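Local coordinates for microcin B17-processing protein McbC (Escherichia coli str. K-12 substr. MG1655, PDB 6GRH) that binds flavin mononucleotide as a nitroreductase-family oxidoreductase and is needed to process the inactive microcin B17 precursor into the active peptide, at residues D25-G30 with R205-A210; L35-E40 with L170-S175; N93-R98 with K184-L189; T140-W143 with V149-Y152. All blocks are in the same frame, centred on the assembly; numbering follows the deposited sequence.

Contact 1: residues D25-G30 with R205-A210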
loop_
_atom_site.group_PDB
_atom_site.type_symbol
_atom_site.label_atom_id
_atom_site.label_comp_id
_atom_site.label_asym_id
_atom_site.label_seq_id
_atom_site.Cartn_x
_atom_site.Cartn_y
_atom_site.Cartn_z
ATOM N N ASP D 25 6.441 4.812 -2.184
ATOM C CA ASP D 25 6.042 4.245 -0.920
ATOM C C ASP D 25 6.586 2.832 -0.776
ATOM O O ASP D 25 6.977 2.446 0.303
ATOM C CB ASP D 25 4.532 4.133 -0.796
ATOM C CG ASP D 25 3.851 5.441 -0.514
ATOM O OD1 ASP D 25 4.523 6.457 -0.202
ATOM O OD2 ASP D 25 2.580 5.424 -0.598
ATOM N N PHE D 26 6.484 2.041 -1.844
ATOM C CA PHE D 26 6.958 0.684 -1.805
ATOM C C PHE D 26 8.477 0.639 -1.739
ATOM O O PHE D 26 9.063 -0.065 -0.922
ATOM C CB PHE D 26 6.506 -0.099 -3.017
ATOM C CG PHE D 26 7.046 -1.492 -3.030
ATOM C CD1 PHE D 26 6.533 -2.445 -2.146
ATOM C CD2 PHE D 26 8.101 -1.826 -3.853
ATOM C CE1 PHE D 26 7.024 -3.749 -2.141
ATOM C CE2 PHE D 26 8.604 -3.102 -3.846
ATOM C CZ PHE D 26 8.068 -4.068 -2.987
ATOM N N HIS D 27 9.096 1.392 -2.626
ATOM C CA HIS D 27 10.528 1.450 -2.739
ATOM C C HIS D 27 11.233 1.706 -1.388
ATOM O O HIS D 27 12.188 0.996 -1.057
ATOM C CB HIS D 27 10.964 2.535 -3.723
ATOM C CG HIS D 27 12.445 2.599 -3.871
ATOM N ND1 HIS D 27 13.130 1.767 -4.724
ATOM C CD2 HIS D 27 13.380 3.344 -3.226
ATOM C CE1 HIS D 27 14.424 2.017 -4.621
ATOM N NE2 HIS D 27 14.603 2.965 -3.716
ATOM N N VAL D 28 10.727 2.663 -0.609
ATOM C CA VAL D 28 11.364 3.049 0.660
ATOM C C VAL D 28 11.287 1.977 1.761
ATOM O O VAL D 28 12.019 2.045 2.739
ATOM C CB VAL D 28 10.843 4.403 1.196
ATOM C CG1 VAL D 28 9.486 4.276 1.857
ATOM C CG2 VAL D 28 11.840 4.971 2.184
ATOM N N ARG D 29 10.392 1.005 1.605
ATOM C CA ARG D 29 10.340 -0.145 2.492
ATOM C C ARG D 29 11.608 -1.008 2.461
ATOM O O ARG D 29 11.929 -1.652 3.460
ATOM C CB ARG D 29 9.145 -1.032 2.169
ATOM C CG ARG D 29 7.818 -0.366 2.394
ATOM C CD ARG D 29 6.743 -1.374 2.079
ATOM N NE ARG D 29 5.398 -0.849 2.056
ATOM C CZ ARG D 29 4.653 -0.554 3.115
ATOM N NH1 ARG D 29 5.109 -0.656 4.354
ATOM N NH2 ARG D 29 3.406 -0.133 2.916
ATOM N N GLY D 30 12.321 -0.992 1.340
ATOM C CA GLY D 30 13.547 -1.707 1.195
ATOM C C GLY D 30 14.819 -0.936 1.495
ATOM O O GLY D 30 15.890 -1.491 1.347
ATOM N N ARG D 205 4.813 -1.501 -14.178
ATOM C CA ARG D 205 5.717 -2.448 -14.823
ATOM C C ARG D 205 7.076 -1.812 -15.179
ATOM O O ARG D 205 8.095 -2.499 -15.208
ATOM C CB ARG D 205 5.072 -3.040 -16.062
ATOM C CG ARG D 205 5.681 -4.360 -16.509
ATOM C CD ARG D 205 4.829 -4.896 -17.630
ATOM N NE ARG D 205 5.059 -6.254 -18.081
ATOM C CZ ARG D 205 4.533 -7.366 -17.570
ATOM N NH1 ARG D 205 3.774 -7.347 -16.512
ATOM N NH2 ARG D 205 4.785 -8.529 -18.153
ATOM N N GLY D 206 7.105 -0.503 -15.395
ATOM C CA GLY D 206 8.378 0.193 -15.627
ATOM C C GLY D 206 9.364 0.126 -14.489
ATOM O O GLY D 206 10.588 0.098 -14.714
ATOM N N TYR D 207 8.848 0.086 -13.275
ATOM C CA TYR D 207 9.684 -0.077 -12.078
ATOM C C TYR D 207 10.397 -1.420 -12.101
ATOM O O TYR D 207 11.619 -1.499 -11.945
ATOM C CB TYR D 207 8.854 0.081 -10.809
ATOM C CG TYR D 207 9.645 -0.020 -9.530
ATOM C CD1 TYR D 207 10.461 1.023 -9.118
ATOM C CD2 TYR D 207 9.572 -1.146 -8.733
ATOM C CE1 TYR D 207 11.165 0.944 -7.938
ATOM C CE2 TYR D 207 10.302 -1.236 -7.561
ATOM C CZ TYR D 207 11.097 -0.196 -7.180
ATOM O OH TYR D 207 11.811 -0.279 -6.004
ATOM N N ARG D 208 9.629 -2.462 -12.379
ATOM C CA ARG D 208 10.173 -3.794 -12.503
ATOM C C ARG D 208 11.250 -3.819 -13.625
ATOM O O ARG D 208 12.346 -4.385 -13.436
ATOM C CB ARG D 208 9.003 -4.762 -12.788
ATOM C CG ARG D 208 9.337 -6.232 -12.782
ATOM C CD ARG D 208 8.348 -7.040 -13.624
ATOM N NE ARG D 208 6.994 -7.074 -13.084
ATOM C CZ ARG D 208 6.023 -7.883 -13.547
ATOM N NH1 ARG D 208 6.239 -8.707 -14.562
ATOM N NH2 ARG D 208 4.828 -7.855 -13.003
ATOM N N MET D 209 10.935 -3.218 -14.780
ATOM C CA MET D 209 11.873 -3.113 -15.916
ATOM C C MET D 209 13.153 -2.349 -15.549
ATOM O O MET D 209 14.257 -2.762 -15.933
ATOM C CB MET D 209 11.207 -2.464 -17.158
ATOM C CG MET D 209 10.151 -3.327 -17.885
ATOM S SD MET D 209 9.626 -2.742 -19.533
ATOM C CE MET D 209 7.854 -2.969 -19.479
ATOM N N ALA D 210 13.012 -1.250 -14.806
ATOM C CA ALA D 210 14.173 -0.454 -14.378
ATOM C C ALA D 210 15.134 -1.224 -13.444
ATOM O O ALA D 210 16.358 -1.140 -13.601
ATOM C CB ALA D 210 13.710 0.813 -13.708
#
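Two helices of the flavoprotein fold meet here, helix 17-27 and the first turns of helix 204-227, through the side chains of His27 and Tyr207. Their backbones stay well apart, with the CA atoms of His27 and Tyr207 9.5 Å from each other. Two long aromatic side chains bridge the gap. His27 ND1 and Tyr207 OH form a hydrogen bond of 2.8 Å that is close to straight, at 165°. The hydroxyl meets the imidazole at its edge, near the ring plane, and the histidine nitrogen in turn lies near the plane of the phenol. The two rings stand rim to rim, almost perpendicular at 88°, so neither covers the face of the other. Both side chains have CG anti to the backbone N (chi1 near 180° in both), which sends each ring across the gap to the other helix. Phe26 adds a looser apolar contact, its CD2 lying 4.4 Å from Tyr207 CE2. All three residues are buried. Phe195 packs edge-to-face with His27, and Ile193 touches Tyr207. Arg208 of the second subunit also packs on His27. The Tyr207 side chain itself is about 11 Å from the flavin. The arrangement is a buried polar bridge between helices of a nitroreductase-type domain, on the helix that also brings Met209 to the flavin mononucleotide.

Contact 2: residues L35-E40 with L170-S175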
loop_
_atom_site.group_PDB
_atom_site.type_symbol
_atom_site.label_atom_id
_atom_site.label_comp_id
_atom_site.label_asym_id
_atom_site.label_seq_id
_atom_site.Cartn_x
_atom_site.Cartn_y
_atom_site.Cartn_z
ATOM N N LEU D 35 24.712 1.485 9.472
ATOM C CA LEU D 35 25.848 2.318 9.898
ATOM C C LEU D 35 26.640 1.591 10.956
ATOM O O LEU D 35 26.057 0.848 11.719
ATOM C CB LEU D 35 25.339 3.613 10.528
ATOM C CG LEU D 35 24.588 4.630 9.680
ATOM C CD1 LEU D 35 24.235 5.807 10.571
ATOM C CD2 LEU D 35 25.461 5.119 8.534
ATOM N N PRO D 36 27.961 1.839 11.045
ATOM C CA PRO D 36 28.744 1.202 12.125
ATOM C C PRO D 36 28.180 1.472 13.523
ATOM O O PRO D 36 28.183 0.584 14.363
ATOM C CB PRO D 36 30.142 1.829 11.984
ATOM C CG PRO D 36 30.192 2.326 10.587
ATOM C CD PRO D 36 28.795 2.730 10.222
ATOM N N GLU D 37 27.687 2.685 13.756
ATOM C CA GLU D 37 27.190 3.078 15.076
ATOM C C GLU D 37 25.900 2.354 15.478
ATOM O O GLU D 37 25.539 2.397 16.635
ATOM C CB GLU D 37 26.958 4.597 15.159
ATOM C CG GLU D 37 28.223 5.435 15.032
ATOM C CD GLU D 37 28.624 5.751 13.595
ATOM O OE1 GLU D 37 27.989 5.291 12.625
ATOM O OE2 GLU D 37 29.601 6.495 13.418
ATOM N N PHE D 38 25.209 1.713 14.538
ATOM C CA PHE D 38 24.023 0.921 14.868
ATOM C C PHE D 38 24.272 -0.608 14.925
ATOM O O PHE D 38 23.303 -1.373 14.944
ATOM C CB PHE D 38 22.905 1.180 13.850
ATOM C CG PHE D 38 22.502 2.632 13.679
ATOM C CD1 PHE D 38 22.645 3.577 14.686
ATOM C CD2 PHE D 38 21.900 3.023 12.484
ATOM C CE1 PHE D 38 22.253 4.891 14.491
ATOM C CE2 PHE D 38 21.490 4.338 12.283
ATOM C CZ PHE D 38 21.674 5.274 13.296
ATOM N N ALA D 39 25.537 -1.049 14.998
ATOM C CA ALA D 39 25.883 -2.494 14.878
ATOM C C ALA D 39 25.268 -3.392 15.941
ATOM O O ALA D 39 24.887 -4.530 15.661
ATOM C CB ALA D 39 27.398 -2.694 14.885
ATOM N N GLU D 40 25.179 -2.894 17.153
ATOM C CA GLU D 40 24.674 -3.701 18.253
ATOM C C GLU D 40 23.167 -3.560 18.498
ATOM O O GLU D 40 22.638 -4.170 19.421
ATOM C CB GLU D 40 25.476 -3.367 19.500
ATOM C CG GLU D 40 26.962 -3.628 19.252
ATOM C CD GLU D 40 27.838 -3.165 20.383
ATOM O OE1 GLU D 40 27.559 -2.101 20.970
ATOM O OE2 GLU D 40 28.817 -3.866 20.683
ATOM N N LEU D 170 32.384 9.677 1.378
ATOM C CA LEU D 170 31.800 8.790 0.393
ATOM C C LEU D 170 31.932 7.358 0.794
ATOM O O LEU D 170 30.991 6.604 0.646
ATOM C CB LEU D 170 32.459 8.915 -0.985
ATOM C CG LEU D 170 31.905 9.922 -1.958
ATOM C CD1 LEU D 170 32.822 9.974 -3.172
ATOM C CD2 LEU D 170 30.471 9.573 -2.347
ATOM N N TYR D 171 33.140 6.979 1.212
ATOM C CA TYR D 171 33.417 5.624 1.677
ATOM C C TYR D 171 32.504 5.239 2.851
ATOM O O TYR D 171 31.906 4.165 2.850
ATOM C CB TYR D 171 34.882 5.470 2.093
ATOM C CG TYR D 171 35.184 4.119 2.679
ATOM C CD1 TYR D 171 35.200 3.921 4.058
ATOM C CD2 TYR D 171 35.400 3.019 1.856
ATOM C CE1 TYR D 171 35.460 2.670 4.600
ATOM C CE2 TYR D 171 35.675 1.768 2.398
ATOM C CZ TYR D 171 35.704 1.605 3.764
ATOM O OH TYR D 171 35.936 0.357 4.288
ATOM N N ARG D 172 32.402 6.125 3.832
ATOM C CA ARG D 172 31.552 5.880 4.996
ATOM C C ARG D 172 30.107 5.605 4.552
ATOM O O ARG D 172 29.516 4.594 4.946
ATOM C CB ARG D 172 31.630 7.060 5.974
ATOM C CG ARG D 172 30.779 6.900 7.214
ATOM C CD ARG D 172 30.938 8.068 8.174
ATOM N NE ARG D 172 29.703 8.229 8.949
ATOM C CZ ARG D 172 29.391 7.561 10.066
ATOM N NH1 ARG D 172 30.235 6.674 10.617
ATOM N NH2 ARG D 172 28.213 7.804 10.649
ATOM N N SER D 173 29.569 6.470 3.696
ATOM C CA SER D 173 28.173 6.312 3.234
ATOM C C SER D 173 27.925 5.021 2.434
ATOM O O SER D 173 26.901 4.335 2.616
ATOM C CB SER D 173 27.707 7.554 2.461
ATOM O OG SER D 173 28.174 7.565 1.112
ATOM N N LEU D 174 28.860 4.661 1.567
ATOM C CA LEU D 174 28.655 3.482 0.691
ATOM C C LEU D 174 28.865 2.125 1.367
ATOM O O LEU D 174 28.296 1.144 0.953
ATOM C CB LEU D 174 29.584 3.575 -0.514
ATOM C CG LEU D 174 29.324 4.706 -1.507
ATOM C CD1 LEU D 174 30.415 4.728 -2.554
ATOM C CD2 LEU D 174 28.008 4.485 -2.190
ATOM N N SER D 175 29.705 2.073 2.384
ATOM C CA SER D 175 30.174 0.801 2.948
ATOM C C SER D 175 29.306 0.312 4.098
ATOM O O SER D 175 29.485 -0.812 4.571
ATOM C CB SER D 175 31.622 0.939 3.412
ATOM O OG SER D 175 31.738 1.934 4.414
#
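Glu37 and Arg172 form a salt bridge that carries this contact. The arginine grips the carboxylate end-on with its two terminal nitrogens, one to each oxygen. Arg172 NH1 donates to Glu37 OE2 at 2.9 Å and uses the syn lone pair of that oxygen. Arg172 NH2 donates to Glu37 OE1 at 3.2 Å, also on the syn side but 35° out of the carboxylate plane. The crossed pairings are longer and weak. The pairing is not coplanar, because the carboxylate and guanidinium planes are 70° apart. The arginine chain is extended from CG to NE and reaches out from helix 167-175. The Glu37 chain instead bends at chi2 (86°), which turns its carboxylate toward the guanidinium. The NE of Arg172 has a second partner, the hydroxyl of Tyr242, which helps to fix the rotation of the guanidinium. The other contacts between the two segments also fall on the guanidinium. Pro36 CD approaches Arg172 NH1 at 4.2 Å, and Leu35 CD2 is 4.4 Å from Arg172 NH2. Leu35 also packs on Tyr242, while Ser92 of the McbB chain packs on Glu37. Arg172 thus joins the loop after helix 17-27 to helix 167-175, beside the McbB interface. With Glu37 and Arg172 only partly exposed and opposite in charge, the pairing probably keeps both side chains ionised.

Contact 3: residues N93-R98 with K184-L189; sequences NKLSIR and KPHFAL
The segment 93-98 runs as an irregular chain into the start of helix 97-108. The segment 184-189 runs from a loop into strand 187-194. The nearest CA atoms are those of Leu95 and His186, 7.2 Å apart. His186 and Phe187 both face Phe262 on the adjoining strand, a classic beta bulge. One backbone group takes part directly: His186 NE2 donates to Asn93 O at 2.8 Å. The nitrogen lies nearly in line with the carbonyl, with a C=O...N angle of 172°, and the oxygen is tilted 15° out of the imidazole plane. This bond fixes the flip of the ring, placing a proton on NE2. Leu95 then covers one face of the same ring. Its CB makes a CH-pi contact 3.9 Å from the imidazole centroid, offset toward the rim. Having CG anti to the backbone N (chi1 176°) carries the branch of Leu95 onward to Phe187. There Leu95 CD2 reaches the edge of the phenyl ring, 3.4 Å from Phe187 CE1. The same CD2 lies 3.5 Å from His186 CB, so the methyl is wedged between the two side chains. Ser96 is the N-cap of helix 97-108, its OG bonded to Thr99 N. The Phe187 ring stacks with Phe262 of strand 254-263 and touches Ile100 and Leu103 of helix 97-108, while Leu133 of strand 129-135 also packs against it.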
loop_
_atom_site.group_PDB
_atom_site.type_symbol
_atom_site.label_atom_id
_atom_site.label_comp_id
_atom_site.label_asym_id
_atom_site.label_seq_id
_atom_site.Cartn_x
_atom_site.Cartn_y
_atom_site.Cartn_z
ATOM N N ASN D 93 48.342 0.042 -4.221
ATOM C CA ASN D 93 48.815 0.393 -5.562
ATOM C C ASN D 93 47.963 1.491 -6.183
ATOM O O ASN D 93 46.749 1.533 -5.969
ATOM C CB ASN D 93 48.827 -0.849 -6.454
ATOM C CG ASN D 93 49.758 -1.933 -5.928
ATOM O OD1 ASN D 93 50.738 -1.649 -5.258
ATOM N ND2 ASN D 93 49.441 -3.179 -6.220
ATOM N N LYS D 94 48.589 2.372 -6.953
ATOM C CA LYS D 94 47.877 3.441 -7.642
ATOM C C LYS D 94 46.998 2.836 -8.733
ATOM O O LYS D 94 47.396 1.866 -9.368
ATOM C CB LYS D 94 48.836 4.468 -8.241
ATOM C CG LYS D 94 49.528 5.370 -7.216
ATOM C CD LYS D 94 48.587 6.486 -6.755
ATOM N N LEU D 95 45.798 3.382 -8.915
ATOM C CA LEU D 95 44.872 2.920 -9.957
ATOM C C LEU D 95 44.650 4.074 -10.923
ATOM O O LEU D 95 44.234 5.151 -10.509
ATOM C CB LEU D 95 43.531 2.467 -9.360
ATOM C CG LEU D 95 42.464 2.049 -10.408
ATOM C CD1 LEU D 95 42.890 0.771 -11.116
ATOM C CD2 LEU D 95 41.097 1.872 -9.810
ATOM N N SER D 96 44.915 3.845 -12.204
ATOM C CA SER D 96 44.889 4.920 -13.199
ATOM C C SER D 96 43.461 5.210 -13.646
ATOM O O SER D 96 42.603 4.319 -13.628
ATOM C CB SER D 96 45.724 4.542 -14.422
ATOM O OG SER D 96 45.045 3.557 -15.182
ATOM N N ILE D 97 43.214 6.452 -14.053
ATOM C CA ILE D 97 41.949 6.807 -14.719
ATOM C C ILE D 97 41.713 5.974 -15.986
ATOM O O ILE D 97 40.565 5.695 -16.334
ATOM C CB ILE D 97 41.831 8.321 -15.059
ATOM C CG1 ILE D 97 43.004 8.825 -15.932
ATOM C CG2 ILE D 97 41.708 9.150 -13.786
ATOM C CD1 ILE D 97 42.823 10.234 -16.448
ATOM N N ARG D 98 42.803 5.568 -16.646
ATOM C CA ARG D 98 42.763 4.697 -17.835
ATOM C C ARG D 98 42.020 3.379 -17.582
ATOM O O ARG D 98 41.235 2.930 -18.409
ATOM C CB ARG D 98 44.193 4.432 -18.348
ATOM N N LYS D 184 39.374 -1.554 1.642
ATOM C CA LYS D 184 39.573 -0.280 0.982
ATOM C C LYS D 184 39.567 -0.425 -0.538
ATOM O O LYS D 184 40.608 -0.590 -1.159
ATOM C CB LYS D 184 40.847 0.372 1.498
ATOM C CG LYS D 184 40.715 0.805 2.949
ATOM C CD LYS D 184 41.829 1.743 3.356
ATOM C CE LYS D 184 43.089 0.987 3.716
ATOM N NZ LYS D 184 42.972 0.350 5.065
ATOM N N PRO D 185 38.366 -0.394 -1.144
ATOM C CA PRO D 185 38.252 -0.338 -2.595
ATOM C C PRO D 185 38.761 0.994 -3.162
ATOM O O PRO D 185 38.766 2.002 -2.462
ATOM C CB PRO D 185 36.754 -0.518 -2.854
ATOM C CG PRO D 185 36.091 -0.635 -1.532
ATOM C CD PRO D 185 37.070 -0.292 -0.467
ATOM N N HIS D 186 39.170 0.989 -4.430
ATOM C CA HIS D 186 39.593 2.207 -5.121
ATOM C C HIS D 186 38.424 3.097 -5.523
ATOM O O HIS D 186 38.511 4.318 -5.445
ATOM C CB HIS D 186 40.418 1.874 -6.369
ATOM C CG HIS D 186 41.827 1.461 -6.070
ATOM N ND1 HIS D 186 42.196 0.146 -5.876
ATOM C CD2 HIS D 186 42.957 2.191 -5.941
ATOM C CE1 HIS D 186 43.496 0.085 -5.651
ATOM N NE2 HIS D 186 43.982 1.313 -5.675
ATOM N N PHE D 187 37.343 2.489 -5.991
ATOM C CA PHE D 187 36.196 3.248 -6.432
ATOM C C PHE D 187 34.942 2.409 -6.373
ATOM O O PHE D 187 35.015 1.202 -6.148
ATOM C CB PHE D 187 36.439 3.829 -7.845
ATOM C CG PHE D 187 36.507 2.810 -8.957
ATOM C CD1 PHE D 187 37.686 2.157 -9.256
ATOM C CD2 PHE D 187 35.393 2.568 -9.762
ATOM C CE1 PHE D 187 37.770 1.250 -10.324
ATOM C CE2 PHE D 187 35.457 1.647 -10.804
ATOM C CZ PHE D 187 36.662 0.998 -11.090
ATOM N N ALA D 188 33.797 3.075 -6.531
ATOM C CA ALA D 188 32.514 2.401 -6.655
ATOM C C ALA D 188 31.734 2.914 -7.831
ATOM O O ALA D 188 31.920 4.036 -8.259
ATOM C CB ALA D 188 31.698 2.582 -5.391
ATOM N N LEU D 189 30.853 2.071 -8.348
ATOM C CA LEU D 189 29.776 2.530 -9.215
ATOM C C LEU D 189 28.499 2.476 -8.399
ATOM O O LEU D 189 28.282 1.522 -7.637
ATOM C CB LEU D 189 29.674 1.702 -10.494
ATOM C CG LEU D 189 30.888 1.766 -11.426
ATOM C CD1 LEU D 189 30.640 0.858 -12.613
ATOM C CD2 LEU D 189 31.201 3.202 -11.854
#

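Contact 4: residues T140-W143 with V149-Y152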
loop_
_atom_site.group_PDB
_atom_site.type_symbol
_atom_site.label_atom_id
_atom_site.label_comp_id
_atom_site.label_asym_id
_atom_site.label_seq_id
_atom_site.Cartn_x
_atom_site.Cartn_y
_atom_site.Cartn_z
ATOM N N THR D 140 43.626 6.479 -5.925
ATOM C CA THR D 140 42.970 6.474 -7.216
ATOM C C THR D 140 43.290 7.810 -7.897
ATOM O O THR D 140 43.136 8.876 -7.288
ATOM C CB THR D 140 41.462 6.288 -7.043
ATOM O OG1 THR D 140 41.214 5.072 -6.319
ATOM C CG2 THR D 140 40.755 6.239 -8.419
ATOM N N GLU D 141 43.769 7.749 -9.138
ATOM C CA GLU D 141 44.034 8.952 -9.939
ATOM C C GLU D 141 42.684 9.655 -10.196
ATOM O O GLU D 141 41.642 9.004 -10.177
ATOM C CB GLU D 141 44.683 8.554 -11.267
ATOM C CG GLU D 141 45.568 9.614 -11.893
ATOM C CD GLU D 141 46.108 9.241 -13.281
ATOM O OE1 GLU D 141 45.746 8.177 -13.848
ATOM O OE2 GLU D 141 46.896 10.049 -13.815
ATOM N N ASN D 142 42.706 10.963 -10.424
ATOM C CA ASN D 142 41.486 11.745 -10.628
ATOM C C ASN D 142 41.534 12.578 -11.917
ATOM O O ASN D 142 42.599 12.931 -12.387
ATOM C CB ASN D 142 41.256 12.659 -9.423
ATOM C CG ASN D 142 39.783 12.944 -9.167
ATOM O OD1 ASN D 142 38.911 12.641 -9.987
ATOM N ND2 ASN D 142 39.505 13.554 -8.032
ATOM N N TRP D 143 40.359 12.878 -12.473
ATOM C CA TRP D 143 40.252 13.709 -13.678
ATOM C C TRP D 143 40.283 15.184 -13.313
ATOM O O TRP D 143 40.952 15.969 -13.953
ATOM C CB TRP D 143 38.955 13.410 -14.426
ATOM C CG TRP D 143 38.915 12.052 -15.007
ATOM C CD1 TRP D 143 39.321 11.683 -16.262
ATOM C CD2 TRP D 143 38.462 10.865 -14.364
ATOM N NE1 TRP D 143 39.122 10.335 -16.438
ATOM C CE2 TRP D 143 38.610 9.810 -15.283
ATOM C CE3 TRP D 143 37.942 10.588 -13.095
ATOM C CZ2 TRP D 143 38.258 8.495 -14.973
ATOM C CZ3 TRP D 143 37.595 9.276 -12.787
ATOM C CH2 TRP D 143 37.759 8.250 -13.721
ATOM N N VAL D 149 32.772 12.535 -7.010
ATOM C CA VAL D 149 31.600 11.891 -7.594
ATOM C C VAL D 149 31.432 12.446 -8.993
ATOM O O VAL D 149 31.534 13.648 -9.185
ATOM C CB VAL D 149 30.325 12.161 -6.786
ATOM C CG1 VAL D 149 29.176 11.370 -7.357
ATOM C CG2 VAL D 149 30.519 11.791 -5.324
ATOM N N TYR D 150 31.166 11.560 -9.947
ATOM C CA TYR D 150 30.937 11.921 -11.334
ATOM C C TYR D 150 29.715 11.166 -11.799
ATOM O O TYR D 150 29.343 10.163 -11.194
ATOM C CB TYR D 150 32.130 11.515 -12.220
ATOM C CG TYR D 150 33.429 12.213 -11.923
ATOM C CD1 TYR D 150 34.334 11.700 -10.981
ATOM C CD2 TYR D 150 33.780 13.370 -12.597
ATOM C CE1 TYR D 150 35.532 12.330 -10.718
ATOM C CE2 TYR D 150 34.982 14.017 -12.329
ATOM C CZ TYR D 150 35.851 13.493 -11.397
ATOM O OH TYR D 150 37.024 14.151 -11.135
ATOM N N HIS D 151 29.091 11.647 -12.874
ATOM C CA HIS D 151 27.997 10.957 -13.512
ATOM C C HIS D 151 28.481 10.541 -14.902
ATOM O O HIS D 151 28.952 11.382 -15.651
ATOM C CB HIS D 151 26.816 11.912 -13.543
ATOM C CG HIS D 151 25.660 11.458 -14.369
ATOM N ND1 HIS D 151 24.993 12.305 -15.220
ATOM C CD2 HIS D 151 25.044 10.260 -14.464
ATOM C CE1 HIS D 151 24.004 11.650 -15.808
ATOM N NE2 HIS D 151 24.004 10.408 -15.354
ATOM N N TYR D 152 28.413 9.242 -15.230
ATOM C CA TYR D 152 28.817 8.769 -16.546
ATOM C C TYR D 152 27.691 8.957 -17.558
ATOM O O TYR D 152 26.577 8.510 -17.314
ATOM C CB TYR D 152 29.253 7.292 -16.525
ATOM C CG TYR D 152 29.766 6.831 -17.881
ATOM C CD1 TYR D 152 30.821 7.482 -18.495
ATOM C CD2 TYR D 152 29.178 5.769 -18.559
ATOM C CE1 TYR D 152 31.304 7.089 -19.727
ATOM C CE2 TYR D 152 29.653 5.360 -19.804
ATOM C CZ TYR D 152 30.718 6.019 -20.389
ATOM O OH TYR D 152 31.208 5.653 -21.627
#
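Asn142 OD1 accepts a hydrogen bond of 2.7 Å from Tyr150 OH, the shortest polar contact between the loop 140-143 and strand 149-153. The hydroxyl does not approach along a lone pair. It stands above the carbonyl plane, 39° out of it. Seen from the tyrosine, the oxygen sits at the ring edge, near its plane. The amide and phenol planes are nearly perpendicular. The same OD1 also accepts a weak bond of 2.9 Å from Trp143 N, the backbone nitrogen of the next residue. On the far side of the amide, Asn142 ND2 donates to Thr147 O, which fixes the flip of the group, and Tyr150 OH is in turn bonded to Gln144 N, which puts the hydroxyl between two partners in the loop before the strand. Trp143 packs beside it. Its six-membered ring points an edge at the face of the Tyr150 ring in a T-shaped pair, with centroids 5.3 Å apart and planes at 75°. The closest atoms are Trp143 CE3 and Tyr150 CE1, at 3.8 Å. Trp143 has CG anti to the carbonyl carbon (chi1 -67°), which swings the indole toward the strand. Ile70 of the second subunit packs on both Trp143 and Tyr150. The indole lies between helix 97-108, where its NE1 bonds to Glu101 and its ring packs on Ile97 and Ile100, and strand 129-135, where it touches Leu133.

How the contacts relate
From the N terminus, helix 17-27 opens contact 1, and this loop closes only at helix 204-227. The other three contacts nest inside it. Contact 2 starts in the following loop and closes on helix 167-175. Contact 3 starts at 93-98 and closes at 184-189, so its segments alternate with those of contact 2. Contact 4 is a short closure nested within both. Contacts 3 and 4 touch through Leu95 O with Glu141 N and His186 O with Thr140 OG1, tying the approaches to helix 97-108 and strand 187-194 to the loop after strand 129-135. Helix 167-175 of contact 2 packs on both. Contact 1 touches none of them and lies across the chain's centre from contacts 3 and 4.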